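Local coordinates for universal stress protein (PDB 6HCD), which is of unknown function but belongs to the universal stress protein A family, whose members are linked to cellular stress responses and in some cases bind ATP, at residues 42-47 / 150-155; 57-62 / 110-115; 123-128 / 142-147. One frame throughout, in Å; residues are numbered along the deposited sequence.

Contact 1 of 3, residues 42-47 / 150-155; sequences LRFAAE and PVICIK
Phe44 and Ile154 mark the closest backbone approach, their CA atoms 7.9 Å apart where a turn of helix 36-52 lies over one face of strand 151-154. No hydrogen bond bridges the two segments, and the contact rests on one aromatic ring and two isoleucines two positions apart on the strand. The ring is carried off the helix toward the sheet because CG of Phe44 is anti to the backbone N (chi1 -165°). Ile154 places its terminal methyl over one face of this ring, CD1 lying 3.8 Å from the ring centroid and displaced toward the rim on the CG side, in a CH-pi contact. There CD1 approaches CG of Phe44 to 3.6 Å. Ile152 meets a different part of the ring with its short branch: its CG2 lies 3.6 Å from CE1 of Phe44, the two side chains crossing at about a right angle. Replacing Phe44 by an alanine would probably leave both isoleucine methyls without their aromatic partner and open a gap between helix and strand. Arg52 of the second subunit also packs on Phe44, and Val151, Ile152 and Cys153 pair antiparallel with a strand of that subunit. Arg40, on the same helix, adds a salt bridge to the terminal carboxylate of Lys155. An aromatic ring from the helix thus packs on isoleucines of the sheet; a helical layer on a central parallel sheet is characteristic of the three-layer alpha/beta fold of this family, and the edge strand here continues the sheet into the dimer partner.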
ATOM      1  N   LEU A  42      -3.706  11.790  -3.990  1.00 15.30           N
ATOM      2  CA  LEU A  42      -3.781  12.055  -5.432  1.00 17.97           C
ATOM      3  C   LEU A  42      -2.400  12.391  -5.993  1.00 13.55           C
ATOM      4  O   LEU A  42      -2.073  11.950  -7.070  1.00 12.15           O
ATOM      5  CB  LEU A  42      -4.771  13.194  -5.678  1.00 12.96           C
ATOM      6  CG  LEU A  42      -6.240  12.837  -5.485  1.00 13.51           C
ATOM      7  CD1 LEU A  42      -7.085  14.091  -5.302  1.00 13.49           C
ATOM      8  CD2 LEU A  42      -6.763  11.986  -6.626  1.00 16.10           C
ATOM      9  N   ARG A  43      -1.609  13.189  -5.268  1.00 14.34           N
ATOM     10  CA  ARG A  43      -0.262  13.553  -5.710  1.00 14.80           C
ATOM     11  C   ARG A  43       0.601  12.287  -5.837  1.00 13.86           C
ATOM     12  O   ARG A  43       1.353  12.149  -6.803  1.00 13.01           O
ATOM     13  CB  ARG A  43       0.371  14.582  -4.765  1.00 18.86           C
ATOM     14  CG  ARG A  43      -0.227  15.971  -4.919  1.00 28.10           C
ATOM     15  CD  ARG A  43       0.651  17.078  -4.360  1.00 39.23           C
ATOM     16  NE  ARG A  43       0.773  16.973  -2.918  1.00 41.79           N
ATOM     17  CZ  ARG A  43      -0.040  17.570  -2.048  1.00 54.12           C
ATOM     18  NH1 ARG A  43      -1.038  18.319  -2.485  1.00 41.86           N
ATOM     19  NH2 ARG A  43       0.139  17.408  -0.750  1.00 31.18           N
ATOM     20  N   PHE A  44       0.484  11.362  -4.881  1.00 12.86           N
ATOM     21  CA  PHE A  44       1.280  10.118  -4.946  1.00 12.84           C
ATOM     22  C   PHE A  44       0.826   9.259  -6.134  1.00 13.00           C
ATOM     23  O   PHE A  44       1.657   8.719  -6.856  1.00 14.51           O
ATOM     24  CB  PHE A  44       1.194   9.300  -3.654  1.00 13.42           C
ATOM     25  CG  PHE A  44       2.257   8.235  -3.564  1.00 13.01           C
ATOM     26  CD1 PHE A  44       2.065   6.991  -4.143  1.00 13.17           C
ATOM     27  CD2 PHE A  44       3.464   8.493  -2.936  1.00 15.19           C
ATOM     28  CE1 PHE A  44       3.044   6.017  -4.056  1.00 13.39           C
ATOM     29  CE2 PHE A  44       4.438   7.512  -2.841  1.00 19.09           C
ATOM     30  CZ  PHE A  44       4.225   6.278  -3.406  1.00 15.97           C
ATOM     31  N   ALA A  45      -0.498   9.134  -6.304  1.00 11.90           N
ATOM     32  CA  ALA A  45      -1.101   8.405  -7.411  1.00 12.14           C
ATOM     33  C   ALA A  45      -0.646   8.974  -8.765  1.00 13.23           C
ATOM     34  O   ALA A  45      -0.330   8.212  -9.678  1.00 12.86           O
ATOM     35  CB  ALA A  45      -2.602   8.415  -7.273  1.00 11.08           C
ATOM     36  N   ALA A  46      -0.636  10.303  -8.899  1.00 11.75           N
ATOM     37  CA  ALA A  46      -0.215  10.982 -10.133  1.00 13.31           C
ATOM     38  C   ALA A  46       1.249  10.668 -10.443  1.00 14.68           C
ATOM     39  O   ALA A  46       1.599  10.478 -11.612  1.00 14.50           O
ATOM     40  CB  ALA A  46      -0.421  12.484 -10.039  1.00 12.96           C
ATOM     41  N   GLU A  47       2.099  10.630  -9.412  1.00 12.89           N
ATOM     42  CA  GLU A  47       3.509  10.351  -9.597  1.00 14.65           C
ATOM     43  C   GLU A  47       3.674   8.903 -10.085  1.00 13.12           C
ATOM     44  O   GLU A  47       4.438   8.653 -11.015  1.00 12.93           O
ATOM     45  CB  GLU A  47       4.264  10.658  -8.303  1.00 18.39           C
ATOM     46  CG  GLU A  47       5.730  10.280  -8.322  1.00 18.57           C
ATOM     47  CD  GLU A  47       6.454  10.499  -7.004  1.00 27.05           C
ATOM     48  OE1 GLU A  47       6.047   9.951  -5.938  1.00 32.32           O
ATOM     49  OE2 GLU A  47       7.439  11.207  -7.050  1.00 34.15           O
ATOM     50  N   PRO A 150      -2.319  -4.763  -5.565  1.00 12.53           N
ATOM     51  CA  PRO A 150      -1.504  -4.032  -4.596  1.00 12.56           C
ATOM     52  C   PRO A 150      -2.261  -2.803  -4.058  1.00 12.18           C
ATOM     53  O   PRO A 150      -2.972  -2.152  -4.835  1.00 11.95           O
ATOM     54  CB  PRO A 150      -0.298  -3.592  -5.429  1.00 12.90           C
ATOM     55  CG  PRO A 150      -0.189  -4.670  -6.498  1.00 13.65           C
ATOM     56  CD  PRO A 150      -1.634  -4.964  -6.864  1.00 13.29           C
ATOM     57  N   VAL A 151      -2.126  -2.519  -2.751  1.00 12.06           N
ATOM     58  CA  VAL A 151      -2.750  -1.313  -2.157  1.00 12.72           C
ATOM     59  C   VAL A 151      -1.646  -0.436  -1.568  1.00 12.77           C
ATOM     60  O   VAL A 151      -0.864  -0.887  -0.729  1.00 12.31           O
ATOM     61  CB  VAL A 151      -3.813  -1.662  -1.096  1.00 13.36           C
ATOM     62  CG1 VAL A 151      -4.442  -0.402  -0.488  1.00 15.26           C
ATOM     63  CG2 VAL A 151      -4.878  -2.588  -1.653  1.00 12.25           C
ATOM     64  N   ILE A 152      -1.598   0.807  -2.046  1.00 12.20           N
ATOM     65  CA  ILE A 152      -0.652   1.795  -1.595  1.00 12.62           C
ATOM     66  C   ILE A 152      -1.384   2.709  -0.599  1.00 12.59           C
ATOM     67  O   ILE A 152      -2.381   3.371  -0.942  1.00 12.55           O
ATOM     68  CB  ILE A 152      -0.080   2.571  -2.795  1.00 13.04           C
ATOM     69  CG1 ILE A 152       0.569   1.626  -3.815  1.00 13.09           C
ATOM     70  CG2 ILE A 152       0.868   3.665  -2.332  1.00 13.71           C
ATOM     71  CD1 ILE A 152       1.018   2.296  -5.090  1.00 13.57           C
ATOM     72  N   CYS A 153      -0.879   2.725   0.637  1.00 12.76           N
ATOM     73  CA  CYS A 153      -1.502   3.396   1.746  1.00 13.03           C
ATOM     74  C   CYS A 153      -0.732   4.677   2.063  1.00 13.50           C
ATOM     75  O   CYS A 153       0.454   4.610   2.418  1.00 14.05           O
ATOM     76  CB  CYS A 153      -1.502   2.511   2.987  1.00 13.99           C
ATOM     77  SG  CYS A 153      -2.198   0.860   2.750  1.00 16.12           S
ATOM     78  N   ILE A 154      -1.426   5.823   1.947  1.00 13.55           N
ATOM     79  CA  ILE A 154      -0.864   7.154   2.069  1.00 14.41           C
ATOM     80  C   ILE A 154      -1.517   7.846   3.271  1.00 15.25           C
ATOM     81  O   ILE A 154      -2.734   7.830   3.416  1.00 14.15           O
ATOM     82  CB  ILE A 154      -1.091   7.955   0.763  1.00 14.67           C
ATOM     83  CG1 ILE A 154      -0.517   7.241  -0.466  1.00 14.58           C
ATOM     84  CG2 ILE A 154      -0.581   9.387   0.867  1.00 15.69           C
ATOM     85  CD1 ILE A 154       0.957   6.996  -0.428  1.00 15.07           C
ATOM     86  N   LYS A 155      -0.679   8.468   4.110  1.00 18.98           N
ATOM     87  CA  LYS A 155      -1.117   9.156   5.323  1.00 29.34           C
ATOM     88  C   LYS A 155      -1.224  10.663   5.047  1.00 32.53           C
ATOM     89  O   LYS A 155      -1.981  11.361   5.726  1.00 27.01           O
ATOM     90  CB  LYS A 155      -0.162   8.796   6.464  1.00 34.04           C
ATOM     91  CG  LYS A 155      -0.244   7.333   6.883  1.00 33.23           C
ATOM     92  CD  LYS A 155       1.073   6.738   7.336  1.00101.75           C
ATOM     93  CE  LYS A 155       1.246   5.305   6.881  1.00 82.39           C
ATOM     94  NZ  LYS A 155       1.377   5.221   5.406  1.00 32.74           N
ATOM     95  OXT LYS A 155      -0.614  11.224   4.125  1.00 24.02           O
TER

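Contact 2 of 3, residues 57-62 / 110-115; sequences YVVHSL and VDFADE
Val59 and Phe112 bring strand 56-62 and helix 105-115 together, with Tyr57 as the second strand residue to touch the same ring. The contact between the two segments is apolar. Phe112 leaves the helix with CG anti to the backbone N (chi1 -179°), a setting that projects its ring toward the strand, and Val59 answers with one methyl over a ring face. CG1 of Val59 lies 3.4 Å from CE2 of Phe112 and 3.5 Å from CD2, so the methyl sits above the side of the ring bearing these two atoms, and the packing there is tight. The aromatic pair is looser: CD2 of Tyr57 is 3.8 Å from CZ of Phe112, and the two side chains cross at about a right angle. His97, on the neighbouring strand 94-100, meets the rings of both Tyr57 and Phe112, which extends the aromatic cluster across the sheet.

Polar interactions lie outside this apolar patch. Ser61 OG is hydrogen-bonded to Asp108, one turn earlier on the helix, a polar tie between the same two elements, while the backbone N-H of Ser61 donates a hydrogen bond to an unidentified ligand whose nearest atom is about 5 Å from the Val59 side chain and which, like an acetate with its nearest atom about 3 Å from the Phe112 side chain, probably comes from the crystallisation liquor. Along the helix, Asp111, Asp114 and Glu115 form salt bridges with Lys103, Lys149 and Arg101 respectively. Cohesion between the segments thus comes from shape and dispersion, with Phe112 as a single wedge against two strand residues, whereas the charges of the helix are paired with residues outside both segments.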
ATOM      1  N   TYR A  57      -7.513   6.456 -12.589  1.00 11.73           N
ATOM      2  CA  TYR A  57      -8.960   6.377 -12.435  1.00 11.72           C
ATOM      3  C   TYR A  57      -9.302   6.734 -10.989  1.00 12.86           C
ATOM      4  O   TYR A  57      -8.935   6.007 -10.082  1.00 10.77           O
ATOM      5  CB  TYR A  57      -9.479   4.973 -12.746  1.00 13.27           C
ATOM      6  CG  TYR A  57      -9.442   4.549 -14.190  1.00 14.31           C
ATOM      7  CD1 TYR A  57      -8.866   5.331 -15.184  1.00 14.82           C
ATOM      8  CD2 TYR A  57      -9.950   3.306 -14.554  1.00 18.91           C
ATOM      9  CE1 TYR A  57      -8.822   4.907 -16.505  1.00 23.58           C
ATOM     10  CE2 TYR A  57      -9.908   2.866 -15.867  1.00 16.28           C
ATOM     11  CZ  TYR A  57      -9.341   3.667 -16.842  1.00 21.90           C
ATOM     12  OH  TYR A  57      -9.311   3.242 -18.133  1.00 21.62           O
ATOM     13  N   VAL A  58      -9.997   7.862 -10.799  1.00 11.87           N
ATOM     14  CA  VAL A  58     -10.371   8.319  -9.486  1.00 11.98           C
ATOM     15  C   VAL A  58     -11.782   7.805  -9.197  1.00 12.98           C
ATOM     16  O   VAL A  58     -12.703   8.073  -9.977  1.00 12.92           O
ATOM     17  CB  VAL A  58     -10.330   9.857  -9.380  1.00 13.63           C
ATOM     18  CG1 VAL A  58     -10.575  10.301  -7.963  1.00 18.03           C
ATOM     19  CG2 VAL A  58      -9.033  10.452  -9.887  1.00 16.19           C
ATOM     20  N   VAL A  59     -11.947   7.105  -8.068  1.00 11.78           N
ATOM     21  CA  VAL A  59     -13.237   6.491  -7.750  1.00 12.88           C
ATOM     22  C   VAL A  59     -13.762   7.014  -6.416  1.00 12.66           C
ATOM     23  O   VAL A  59     -12.984   7.324  -5.480  1.00 12.56           O
ATOM     24  CB  VAL A  59     -13.161   4.961  -7.728  1.00 14.65           C
ATOM     25  CG1 VAL A  59     -12.703   4.447  -9.076  1.00 16.62           C
ATOM     26  CG2 VAL A  59     -12.257   4.446  -6.618  1.00 21.89           C
ATOM     27  N   HIS A  60     -15.091   7.108  -6.351  1.00 12.87           N
ATOM     28  CA  HIS A  60     -15.825   7.293  -5.117  1.00 17.86           C
ATOM     29  C   HIS A  60     -17.103   6.447  -5.199  1.00 13.51           C
ATOM     30  O   HIS A  60     -17.764   6.467  -6.218  1.00 13.94           O
ATOM     31  CB  HIS A  60     -16.161   8.767  -4.864  1.00 17.38           C
ATOM     32  CG  HIS A  60     -16.815   8.967  -3.544  1.00 19.24           C
ATOM     33  ND1 HIS A  60     -16.094   9.222  -2.396  1.00 26.18           N
ATOM     34  CD2 HIS A  60     -18.116   8.933  -3.177  1.00 27.11           C
ATOM     35  CE1 HIS A  60     -16.922   9.354  -1.373  1.00 24.84           C
ATOM     36  NE2 HIS A  60     -18.175   9.175  -1.827  1.00 22.23           N
ATOM     37  N   SER A  61     -17.424   5.744  -4.107  1.00 16.01           N
ATOM     38  CA  SER A  61     -18.490   4.756  -4.039  1.00 20.02           C
ATOM     39  C   SER A  61     -19.634   5.247  -3.145  1.00 19.95           C
ATOM     40  O   SER A  61     -19.385   5.685  -2.027  1.00 20.49           O
ATOM     41  CB  SER A  61     -17.945   3.452  -3.531  1.00 22.54           C
ATOM     42  OG  SER A  61     -19.000   2.531  -3.259  1.00 18.92           O
ATOM     43  N   LEU A  62     -20.876   5.140  -3.640  1.00 17.62           N
ATOM     44  CA  LEU A  62     -22.117   5.313  -2.854  1.00 20.50           C
ATOM     45  C   LEU A  62     -23.036   4.118  -3.091  1.00 21.62           C
ATOM     46  O   LEU A  62     -23.030   3.551  -4.180  1.00 24.17           O
ATOM     47  CB  LEU A  62     -22.840   6.590  -3.296  1.00 24.06           C
ATOM     48  CG  LEU A  62     -22.028   7.880  -3.239  1.00 36.77           C
ATOM     49  CD1 LEU A  62     -22.714   8.947  -4.046  1.00 32.46           C
ATOM     50  CD2 LEU A  62     -21.816   8.307  -1.801  1.00 48.07           C
ATOM     51  N   VAL A 110     -12.588  -2.476  -4.501  1.00 12.47           N
ATOM     52  CA  VAL A 110     -11.807  -3.690  -4.764  1.00 17.95           C
ATOM     53  C   VAL A 110     -12.276  -4.333  -6.080  1.00 14.29           C
ATOM     54  O   VAL A 110     -11.457  -4.718  -6.930  1.00 16.50           O
ATOM     55  CB  VAL A 110     -11.901  -4.646  -3.553  1.00 18.61           C
ATOM     56  CG1 VAL A 110     -11.683  -6.103  -3.918  1.00 28.20           C
ATOM     57  CG2 VAL A 110     -10.955  -4.198  -2.432  1.00 19.16           C
ATOM     58  N   ASP A 111     -13.596  -4.419  -6.269  1.00 15.59           N
ATOM     59  CA  ASP A 111     -14.157  -5.016  -7.481  1.00 15.34           C
ATOM     60  C   ASP A 111     -13.825  -4.150  -8.703  1.00 14.12           C
ATOM     61  O   ASP A 111     -13.466  -4.669  -9.739  1.00 13.12           O
ATOM     62  CB  ASP A 111     -15.667  -5.223  -7.346  1.00 22.15           C
ATOM     63  CG  ASP A 111     -16.035  -6.320  -6.367  1.00 24.15           C
ATOM     64  OD1 ASP A 111     -15.128  -7.071  -5.948  1.00 24.48           O
ATOM     65  OD2 ASP A 111     -17.218  -6.394  -6.020  1.00 26.91           O
ATOM     66  N   PHE A 112     -13.951  -2.822  -8.567  1.00 12.99           N
ATOM     67  CA  PHE A 112     -13.617  -1.896  -9.639  1.00 12.30           C
ATOM     68  C   PHE A 112     -12.162  -2.102 -10.092  1.00 11.62           C
ATOM     69  O   PHE A 112     -11.892  -2.171 -11.296  1.00 12.71           O
ATOM     70  CB  PHE A 112     -13.817  -0.439  -9.209  1.00 13.17           C
ATOM     71  CG  PHE A 112     -13.514   0.547 -10.306  1.00 14.31           C
ATOM     72  CD1 PHE A 112     -14.435   0.779 -11.314  1.00 16.94           C
ATOM     73  CD2 PHE A 112     -12.295   1.209 -10.362  1.00 20.06           C
ATOM     74  CE1 PHE A 112     -14.155   1.668 -12.336  1.00 18.76           C
ATOM     75  CE2 PHE A 112     -12.020   2.109 -11.382  1.00 19.47           C
ATOM     76  CZ  PHE A 112     -12.941   2.317 -12.379  1.00 22.12           C
ATOM     77  N   ALA A 113     -11.236  -2.177  -9.125  1.00 11.29           N
ATOM     78  CA  ALA A 113      -9.815  -2.361  -9.406  1.00 11.33           C
ATOM     79  C   ALA A 113      -9.587  -3.658 -10.201  1.00 11.91           C
ATOM     80  O   ALA A 113      -8.788  -3.677 -11.121  1.00 12.59           O
ATOM     81  CB  ALA A 113      -9.031  -2.360  -8.121  1.00 11.12           C
ATOM     82  N   ASP A 114     -10.294  -4.724  -9.834  1.00 12.73           N
ATOM     83  CA  ASP A 114     -10.207  -6.010 -10.581  1.00 14.79           C
ATOM     84  C   ASP A 114     -10.797  -5.849 -11.990  1.00 14.45           C
ATOM     85  O   ASP A 114     -10.245  -6.347 -12.962  1.00 14.84           O
ATOM     86  CB  ASP A 114     -10.883  -7.141  -9.808  1.00 15.52           C
ATOM     87  CG  ASP A 114     -10.119  -7.587  -8.577  1.00 15.76           C
ATOM     88  OD1 ASP A 114      -8.920  -7.243  -8.469  1.00 17.01           O
ATOM     89  OD2 ASP A 114     -10.736  -8.260  -7.721  1.00 15.78           O
ATOM     90  N   GLU A 115     -11.916  -5.128 -12.097  1.00 15.49           N
ATOM     91  CA  GLU A 115     -12.634  -4.964 -13.365  1.00 15.65           C
ATOM     92  C   GLU A 115     -11.757  -4.225 -14.387  1.00 21.53           C
ATOM     93  O   GLU A 115     -11.833  -4.523 -15.569  1.00 16.64           O
ATOM     94  CB  GLU A 115     -13.962  -4.241 -13.147  1.00 18.67           C
ATOM     95  CG  GLU A 115     -15.008  -5.102 -12.460  1.00 23.95           C
ATOM     96  CD  GLU A 115     -16.054  -4.359 -11.643  1.00 19.35           C
ATOM     97  OE1 GLU A 115     -16.155  -3.136 -11.776  1.00 27.59           O
ATOM     98  OE2 GLU A 115     -16.752  -5.012 -10.864  1.00 25.88           O
TER

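Contact 3 of 3, residues 123-128 / 142-147; sequences IGIRKR and DVILKA
Ile123 and Val143 form the denser half of this contact, their CA atoms 8.5 Å apart and their side chains reaching toward each other tip to tip. CD1 of Ile123 stands 3.9 Å from CG2 of Val143 and almost as near to its CB and CG1, so one methyl rests against the whole isopropyl group. With CG1 of Ile123 anti to the backbone N (chi1 -162°), the long branch is extended toward the helix. The second pair is thinner: CD1 of Ile125 meets CD1 of Ile144 at 3.9 Å, one methyl on another, with the side chains at about a right angle. Cys153 and Val151 of strand 151-154 also pack on Ile144, and Pro106 packs on Val143. Beyond Ile125 the strand leaves the helix behind. Arg126 and Arg128 are exposed to solvent, and the Arg128 guanidinium is hydrogen-bonded to the backbone O of Gly132. Near the dense end, Gly124 O is hydrogen-bonded to an unidentified ligand. Strand 120-128, helix 138-146 and the adjacent parallel strand 151-154 make a beta-alpha-beta crossover, and this contact seats its helix on the first strand.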
ATOM      1  N   ILE A 123      -4.914   4.661  -1.630  1.00 10.70           N
ATOM      2  CA  ILE A 123      -5.939   5.038  -0.685  1.00 11.05           C
ATOM      3  C   ILE A 123      -5.307   5.780   0.490  1.00 11.73           C
ATOM      4  O   ILE A 123      -4.152   5.527   0.850  1.00 13.85           O
ATOM      5  CB  ILE A 123      -6.738   3.803  -0.220  1.00 12.30           C
ATOM      6  CG1 ILE A 123      -8.064   4.211   0.414  1.00 15.28           C
ATOM      7  CG2 ILE A 123      -5.900   2.905   0.687  1.00 12.45           C
ATOM      8  CD1 ILE A 123      -9.098   3.093   0.414  1.00 18.19           C
ATOM      9  N   GLY A 124      -6.105   6.656   1.106  1.00 11.59           N
ATOM     10  CA  GLY A 124      -5.717   7.383   2.300  1.00 12.45           C
ATOM     11  C   GLY A 124      -6.049   6.602   3.568  1.00 12.96           C
ATOM     12  O   GLY A 124      -7.032   5.874   3.642  1.00 15.12           O
ATOM     13  N   ILE A 125      -5.176   6.745   4.557  1.00 15.92           N
ATOM     14  CA  ILE A 125      -5.250   6.114   5.871  1.00 20.21           C
ATOM     15  C   ILE A 125      -5.406   7.226   6.904  1.00 19.01           C
ATOM     16  O   ILE A 125      -4.628   8.146   6.879  1.00 20.95           O
ATOM     17  CB  ILE A 125      -3.936   5.359   6.177  1.00 30.30           C
ATOM     18  CG1 ILE A 125      -3.605   4.300   5.133  1.00 42.77           C
ATOM     19  CG2 ILE A 125      -3.934   4.773   7.577  1.00 41.38           C
ATOM     20  CD1 ILE A 125      -4.716   3.365   4.866  1.00 20.08           C
ATOM     21  N   ARG A 126      -6.326   7.031   7.856  1.00 22.77           N
ATOM     22  CA  ARG A 126      -6.705   8.064   8.810  1.00 36.03           C
ATOM     23  C   ARG A 126      -5.607   8.239   9.861  1.00 26.26           C
ATOM     24  O   ARG A 126      -5.425   9.336  10.406  1.00 40.04           O
ATOM     25  CB  ARG A 126      -8.047   7.709   9.455  1.00 28.21           C
ATOM     26  CG  ARG A 126      -9.263   8.068   8.614  1.00 49.20           C
ATOM     27  CD  ARG A 126     -10.543   8.125   9.434  1.00 43.92           C
ATOM     28  NE  ARG A 126     -10.451   9.028  10.584  1.00 68.06           N
ATOM     29  CZ  ARG A 126     -11.218   8.960  11.667  1.00 31.97           C
ATOM     30  NH1 ARG A 126     -12.200   8.078  11.727  1.00 30.12           N
ATOM     31  NH2 ARG A 126     -10.995   9.766  12.691  1.00 41.29           N
ATOM     32  N   LYS A 127      -4.907   7.139  10.152  1.00 25.56           N
ATOM     33  CA  LYS A 127      -3.752   7.102  11.055  1.00 25.62           C
ATOM     34  C   LYS A 127      -4.161   7.246  12.536  1.00 35.28           C
ATOM     35  O   LYS A 127      -3.881   6.337  13.319  1.00 19.32           O
ATOM     36  CB  LYS A 127      -2.704   8.149  10.664  1.00 33.15           C
ATOM     37  CG  LYS A 127      -1.343   7.976  11.327  1.00 51.11           C
ATOM     38  CD  LYS A 127      -0.503   6.849  10.785  1.00 78.61           C
ATOM     39  CE  LYS A 127       0.981   7.069  11.008  1.00 67.15           C
ATOM     40  NZ  LYS A 127       1.322   7.154  12.447  1.00 68.99           N
ATOM     41  N   ARG A 128      -4.750   8.376  12.952  1.00 27.33           N
ATOM     42  CA  ARG A 128      -5.017   8.618  14.378  1.00 22.89           C
ATOM     43  C   ARG A 128      -6.493   8.960  14.580  1.00 22.37           C
ATOM     44  O   ARG A 128      -7.083   9.676  13.783  1.00 33.21           O
ATOM     45  CB  ARG A 128      -4.130   9.740  14.937  1.00 28.24           C
ATOM     46  CG  ARG A 128      -2.649   9.397  14.931  1.00 44.27           C
ATOM     47  CD  ARG A 128      -1.982   9.508  16.279  1.00 49.39           C
ATOM     48  NE  ARG A 128      -0.606   9.024  16.226  1.00 37.42           N
ATOM     49  CZ  ARG A 128      -0.100   8.074  17.008  1.00 36.01           C
ATOM     50  NH1 ARG A 128      -0.853   7.489  17.920  1.00 53.81           N
ATOM     51  NH2 ARG A 128       1.164   7.707  16.878  1.00 56.39           N
ATOM     52  N   ASP A 142     -10.704  -2.336   5.163  1.00 17.17           N
ATOM     53  CA  ASP A 142     -11.302  -3.452   4.443  1.00 16.02           C
ATOM     54  C   ASP A 142     -10.776  -3.507   3.000  1.00 14.40           C
ATOM     55  O   ASP A 142     -10.660  -4.581   2.437  1.00 14.83           O
ATOM     56  CB  ASP A 142     -12.826  -3.392   4.517  1.00 19.23           C
ATOM     57  CG  ASP A 142     -13.396  -3.895   5.839  1.00 25.33           C
ATOM     58  OD1 ASP A 142     -12.607  -4.284   6.754  1.00 28.72           O
ATOM     59  OD2 ASP A 142     -14.631  -3.878   5.952  1.00 40.65           O
ATOM     60  N   VAL A 143     -10.459  -2.356   2.402  1.00 14.78           N
ATOM     61  CA  VAL A 143      -9.827  -2.338   1.074  1.00 14.46           C
ATOM     62  C   VAL A 143      -8.486  -3.067   1.145  1.00 18.72           C
ATOM     63  O   VAL A 143      -8.211  -3.880   0.286  1.00 15.81           O
ATOM     64  CB  VAL A 143      -9.644  -0.915   0.517  1.00 13.86           C
ATOM     65  CG1 VAL A 143      -8.687  -0.877  -0.669  1.00 13.61           C
ATOM     66  CG2 VAL A 143     -10.977  -0.305   0.155  1.00 14.30           C
ATOM     67  N   ILE A 144      -7.671  -2.771   2.164  1.00 12.97           N
ATOM     68  CA  ILE A 144      -6.359  -3.371   2.298  1.00 14.23           C
ATOM     69  C   ILE A 144      -6.478  -4.900   2.386  1.00 13.60           C
ATOM     70  O   ILE A 144      -5.694  -5.607   1.774  1.00 16.43           O
ATOM     71  CB  ILE A 144      -5.590  -2.776   3.494  1.00 13.84           C
ATOM     72  CG1 ILE A 144      -5.262  -1.300   3.271  1.00 20.50           C
ATOM     73  CG2 ILE A 144      -4.336  -3.583   3.805  1.00 14.67           C
ATOM     74  CD1 ILE A 144      -4.965  -0.556   4.558  1.00 18.93           C
ATOM     75  N   LEU A 145      -7.449  -5.401   3.146  1.00 15.16           N
ATOM     76  CA  LEU A 145      -7.578  -6.857   3.392  1.00 15.94           C
ATOM     77  C   LEU A 145      -8.251  -7.571   2.213  1.00 15.48           C
ATOM     78  O   LEU A 145      -7.912  -8.715   1.907  1.00 16.78           O
ATOM     79  CB  LEU A 145      -8.379  -7.058   4.680  1.00 18.26           C
ATOM     80  CG  LEU A 145      -7.677  -6.585   5.954  1.00 21.14           C
ATOM     81  CD1 LEU A 145      -8.579  -6.754   7.161  1.00 25.21           C
ATOM     82  CD2 LEU A 145      -6.380  -7.362   6.145  1.00 26.73           C
ATOM     83  N   LYS A 146      -9.228  -6.910   1.577  1.00 14.57           N
ATOM     84  CA  LYS A 146     -10.063  -7.550   0.551  1.00 16.18           C
ATOM     85  C   LYS A 146      -9.442  -7.477  -0.853  1.00 14.73           C
ATOM     86  O   LYS A 146      -9.795  -8.267  -1.705  1.00 14.99           O
ATOM     87  CB  LYS A 146     -11.466  -6.936   0.533  1.00 20.20           C
ATOM     88  CG  LYS A 146     -12.336  -7.345   1.713  1.00 26.60           C
ATOM     89  CD  LYS A 146     -13.632  -6.582   1.818  1.00 25.46           C
ATOM     90  CE  LYS A 146     -14.496  -7.090   2.947  1.00 47.16           C
ATOM     91  NZ  LYS A 146     -15.916  -6.739   2.730  1.00 45.28           N
ATOM     92  N   ALA A 147      -8.548  -6.515  -1.099  1.00 13.59           N
ATOM     93  CA  ALA A 147      -8.091  -6.253  -2.464  1.00 13.98           C
ATOM     94  C   ALA A 147      -7.328  -7.453  -3.025  1.00 15.91           C
ATOM     95  O   ALA A 147      -6.598  -8.102  -2.298  1.00 15.86           O
ATOM     96  CB  ALA A 147      -7.250  -5.007  -2.511  1.00 13.28           C
TER

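Overall arrangement
The three contacts hold helices to one largely parallel sheet, with centres 12 to 15 Å apart. Contacts 2 and 3 follow one another along the chain, and both fall between the two segments of contact 1, which joins an early helix to the C-terminal strand. Helices 105-115 and 138-146 cover one face, meeting where Val110 packs on Ala147; helix 36-52 covers the opposite face. Strands 120-128 and 151-154 are neighbours, hydrogen-bonded from Ile123 N to Ile152 O and from Ile125 N to Ile154 O, which couples contacts 1 and 3. Together they fasten both helical layers of an alpha/beta sandwich, and contacts 1 and 3 border the dimer interface.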